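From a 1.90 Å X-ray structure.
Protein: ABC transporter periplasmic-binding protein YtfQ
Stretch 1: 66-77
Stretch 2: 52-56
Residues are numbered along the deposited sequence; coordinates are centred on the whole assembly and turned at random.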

# COMPACT_ATOMS: atom_id res chain seq x y z
N SER A 66 -25.84 -2.82 3.16
CA SER A 66 -26.98 -2.70 2.24
C SER A 66 -26.59 -3.01 0.80
O SER A 66 -27.29 -3.72 0.10
CB SER A 66 -27.60 -1.29 2.29
OG SER A 66 -28.10 -1.08 3.60
N ALA A 67 -25.45 -2.48 0.35
CA ALA A 67 -25.00 -2.77 -1.01
C ALA A 67 -24.82 -4.30 -1.19
O ALA A 67 -25.25 -4.87 -2.17
CB ALA A 67 -23.75 -1.97 -1.32
N ILE A 68 -24.23 -4.96 -0.20
CA ILE A 68 -24.05 -6.41 -0.29
C ILE A 68 -25.39 -7.13 -0.39
O ILE A 68 -25.55 -8.05 -1.21
CB ILE A 68 -23.18 -6.92 0.86
CG1 ILE A 68 -21.75 -6.40 0.66
CG2 ILE A 68 -23.17 -8.43 0.94
CD1 ILE A 68 -20.92 -6.48 1.93
N ARG A 69 -26.35 -6.73 0.43
CA ARG A 69 -27.68 -7.33 0.38
C ARG A 69 -28.36 -7.11 -0.95
O ARG A 69 -29.00 -8.02 -1.46
CB ARG A 69 -28.57 -6.76 1.49
CG ARG A 69 -28.10 -7.17 2.85
CD ARG A 69 -29.00 -6.70 3.95
NE ARG A 69 -28.63 -7.48 5.12
CZ ARG A 69 -28.58 -7.01 6.35
NH1 ARG A 69 -28.88 -5.75 6.59
NH2 ARG A 69 -28.22 -7.81 7.34
N SER A 70 -28.20 -5.93 -1.51
CA SER A 70 -28.77 -5.65 -2.82
C SER A 70 -28.11 -6.50 -3.91
O SER A 70 -28.80 -7.03 -4.81
CB SER A 70 -28.71 -4.17 -3.11
OG SER A 70 -28.87 -3.94 -4.49
N PHE A 71 -26.80 -6.72 -3.82
CA PHE A 71 -26.18 -7.64 -4.76
C PHE A 71 -26.73 -9.04 -4.64
O PHE A 71 -26.86 -9.74 -5.66
CB PHE A 71 -24.64 -7.72 -4.60
CG PHE A 71 -23.91 -6.47 -4.92
CD1 PHE A 71 -24.30 -5.67 -5.99
CD2 PHE A 71 -22.77 -6.12 -4.22
CE1 PHE A 71 -23.62 -4.50 -6.29
CE2 PHE A 71 -22.08 -4.96 -4.53
CZ PHE A 71 -22.51 -4.14 -5.57
N ILE A 72 -27.02 -9.49 -3.41
CA ILE A 72 -27.62 -10.80 -3.24
C ILE A 72 -28.98 -10.84 -3.94
O ILE A 72 -29.25 -11.77 -4.69
CB ILE A 72 -27.83 -11.17 -1.78
CG1 ILE A 72 -26.50 -11.33 -1.06
CG2 ILE A 72 -28.64 -12.46 -1.66
CD1 ILE A 72 -26.68 -11.40 0.44
N GLN A 73 -29.79 -9.81 -3.71
CA GLN A 73 -31.09 -9.65 -4.40
C GLN A 73 -30.96 -9.63 -5.91
O GLN A 73 -31.74 -10.25 -6.59
CB GLN A 73 -31.82 -8.37 -3.93
CG GLN A 73 -32.33 -8.50 -2.49
CD GLN A 73 -32.91 -9.89 -2.20
OE1 GLN A 73 -34.03 -10.21 -2.65
NE2 GLN A 73 -32.16 -10.73 -1.47
N GLN A 74 -29.96 -8.94 -6.43
CA GLN A 74 -29.74 -8.87 -7.88
C GLN A 74 -29.20 -10.18 -8.50
O GLN A 74 -29.04 -10.24 -9.70
CB GLN A 74 -28.78 -7.74 -8.23
CG GLN A 74 -29.28 -6.34 -7.90
CD GLN A 74 -28.17 -5.32 -7.98
OE1 GLN A 74 -27.56 -5.14 -9.02
NE2 GLN A 74 -27.92 -4.63 -6.88
N GLY A 75 -28.90 -11.19 -7.68
CA GLY A 75 -28.34 -12.46 -8.12
C GLY A 75 -26.97 -12.42 -8.79
O GLY A 75 -26.72 -13.17 -9.73
N VAL A 76 -26.07 -11.57 -8.31
CA VAL A 76 -24.74 -11.52 -8.91
C VAL A 76 -24.05 -12.87 -8.66
O VAL A 76 -24.44 -13.64 -7.78
CB VAL A 76 -23.88 -10.38 -8.35
CG1 VAL A 76 -24.55 -9.02 -8.54
CG2 VAL A 76 -23.56 -10.60 -6.90
N ASP A 77 -23.03 -13.15 -9.45
CA ASP A 77 -22.28 -14.39 -9.34
C ASP A 77 -21.23 -14.36 -8.24
O ASP A 77 -20.95 -15.37 -7.63
CB ASP A 77 -21.61 -14.71 -10.67
CG ASP A 77 -22.64 -14.88 -11.83
OD1 ASP A 77 -23.60 -15.66 -11.69
OD2 ASP A 77 -22.51 -14.21 -12.85
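Stretch 2 52-56: LKFAD

Strand 52-56 packs against helix 66-73 of the same chain, running nearly antiparallel to it: the N-to-C directions differ by 155°, and the axes approach to 9.1 Å. The strand is extended throughout, with phi from -131° to -91° and psi from 115° to 151°, so its side chains alternate. Lys-53 and Ala-55 point their CA-to-CB bonds toward the helical stretch, whereas those of Phe-54 and Asp-56 point away. The register follows from the opposed directions: Ala-67 CA lies 6.1 Å from Ala-55 CA, and one helical turn later Phe-71 CA lies 8.3 Å from Lys-53 CA.

Where the chains come nearest, Ala-67 CB meets Ala-55 CB at 3.5 Å; the two methyls already touch with the CA atoms of Ala-67 and Ala-55 6.1 Å apart. Where the backbones stand farther apart, an aromatic ring fills the space. The CA-to-CB bond of Phe-71 points sideways to the strand, but with chi1 at -65° (m) and chi2 at -39° the end of its ring comes nearer and reaches it. Phe-71 CZ lies 3.8 Å from Ala-55 CB, an apolar contact, and 3.4 Å from the carbonyl O of Lys-53, while Phe-54 C lies at the ring edge, 4.4 Å from Phe-71 CZ. Phe-71 CE1 also packs 4.0 Å from Lys-53 CB. On a helix, chi1 near +60° is disfavoured because it brings the gamma atom against the preceding turn; the m of Phe-71 and Ile-68 agrees with this.

Lys-53 has the largest area covered by the helical stretch. Its chain starts m, t, then bends, with chi3 at 93°, between wells, and chi4 at 84° (p). This course brings Lys-53 CE to 3.0 Å from Gln-74 OE1, a close approach through carbon, and leaves Lys-53 CD 4.4 Å from Val-76 CG1. No hydrogen bond joins the two stretches; the 246 Å² buried between them, both sides summed, rests on packing.

The Gln-74 amide is held from within its own stretch, Gln-74 NE2 donating to Ser-70 OG at 2.7 Å, with chi3 of Gln-74 at 59° and Ser-70 at chi1 162° (t). Beyond it the chain turns in a Schellman motif. Gly-75 adopts a positive phi of 62°, which favours glycine; Gly-75 N donates to Ile-72 O at 3.1 Å, and Val-76 N makes a weak bond to Phe-71 O at 3.3 Å. Val-76 then becomes extended, its CA-to-CB bond directed toward the strand. Ile-68 points away from the strand and is buried.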

# COMPACT_ATOMS: atom_id res chain seq x y z
N LEU A 52 -19.54 -5.66 -14.32
CA LEU A 52 -19.27 -5.12 -12.98
C LEU A 52 -20.40 -4.25 -12.50
O LEU A 52 -20.81 -3.36 -13.21
CB LEU A 52 -18.03 -4.26 -13.05
CG LEU A 52 -17.57 -3.57 -11.76
CD1 LEU A 52 -17.07 -4.58 -10.76
CD2 LEU A 52 -16.52 -2.54 -12.15
N LYS A 53 -20.91 -4.51 -11.30
CA LYS A 53 -21.91 -3.64 -10.71
C LYS A 53 -21.27 -2.98 -9.51
O LYS A 53 -20.94 -3.66 -8.54
CB LYS A 53 -23.13 -4.44 -10.27
CG LYS A 53 -23.82 -5.17 -11.41
CD LYS A 53 -25.24 -5.48 -11.03
CE LYS A 53 -26.16 -4.37 -11.52
NZ LYS A 53 -26.50 -4.65 -12.94
N PHE A 54 -21.13 -1.67 -9.58
CA PHE A 54 -20.53 -0.86 -8.54
C PHE A 54 -21.53 -0.34 -7.52
O PHE A 54 -22.62 0.05 -7.87
CB PHE A 54 -19.87 0.40 -9.09
CG PHE A 54 -18.42 0.28 -9.39
CD1 PHE A 54 -17.53 -0.15 -8.43
CD2 PHE A 54 -17.94 0.65 -10.64
CE1 PHE A 54 -16.18 -0.28 -8.72
CE2 PHE A 54 -16.59 0.55 -10.94
CZ PHE A 54 -15.70 0.09 -9.97
N ALA A 55 -21.15 -0.35 -6.26
CA ALA A 55 -21.87 0.38 -5.22
C ALA A 55 -20.87 1.20 -4.42
O ALA A 55 -19.69 0.84 -4.31
CB ALA A 55 -22.61 -0.58 -4.31
N ASP A 56 -21.36 2.32 -3.88
CA ASP A 56 -20.59 3.26 -3.04
C ASP A 56 -21.22 3.29 -1.64
O ASP A 56 -22.39 3.65 -1.48
CB ASP A 56 -20.56 4.67 -3.68
CG ASP A 56 -19.66 5.69 -2.93
OD1 ASP A 56 -18.80 5.30 -2.10
OD2 ASP A 56 -19.82 6.91 -3.17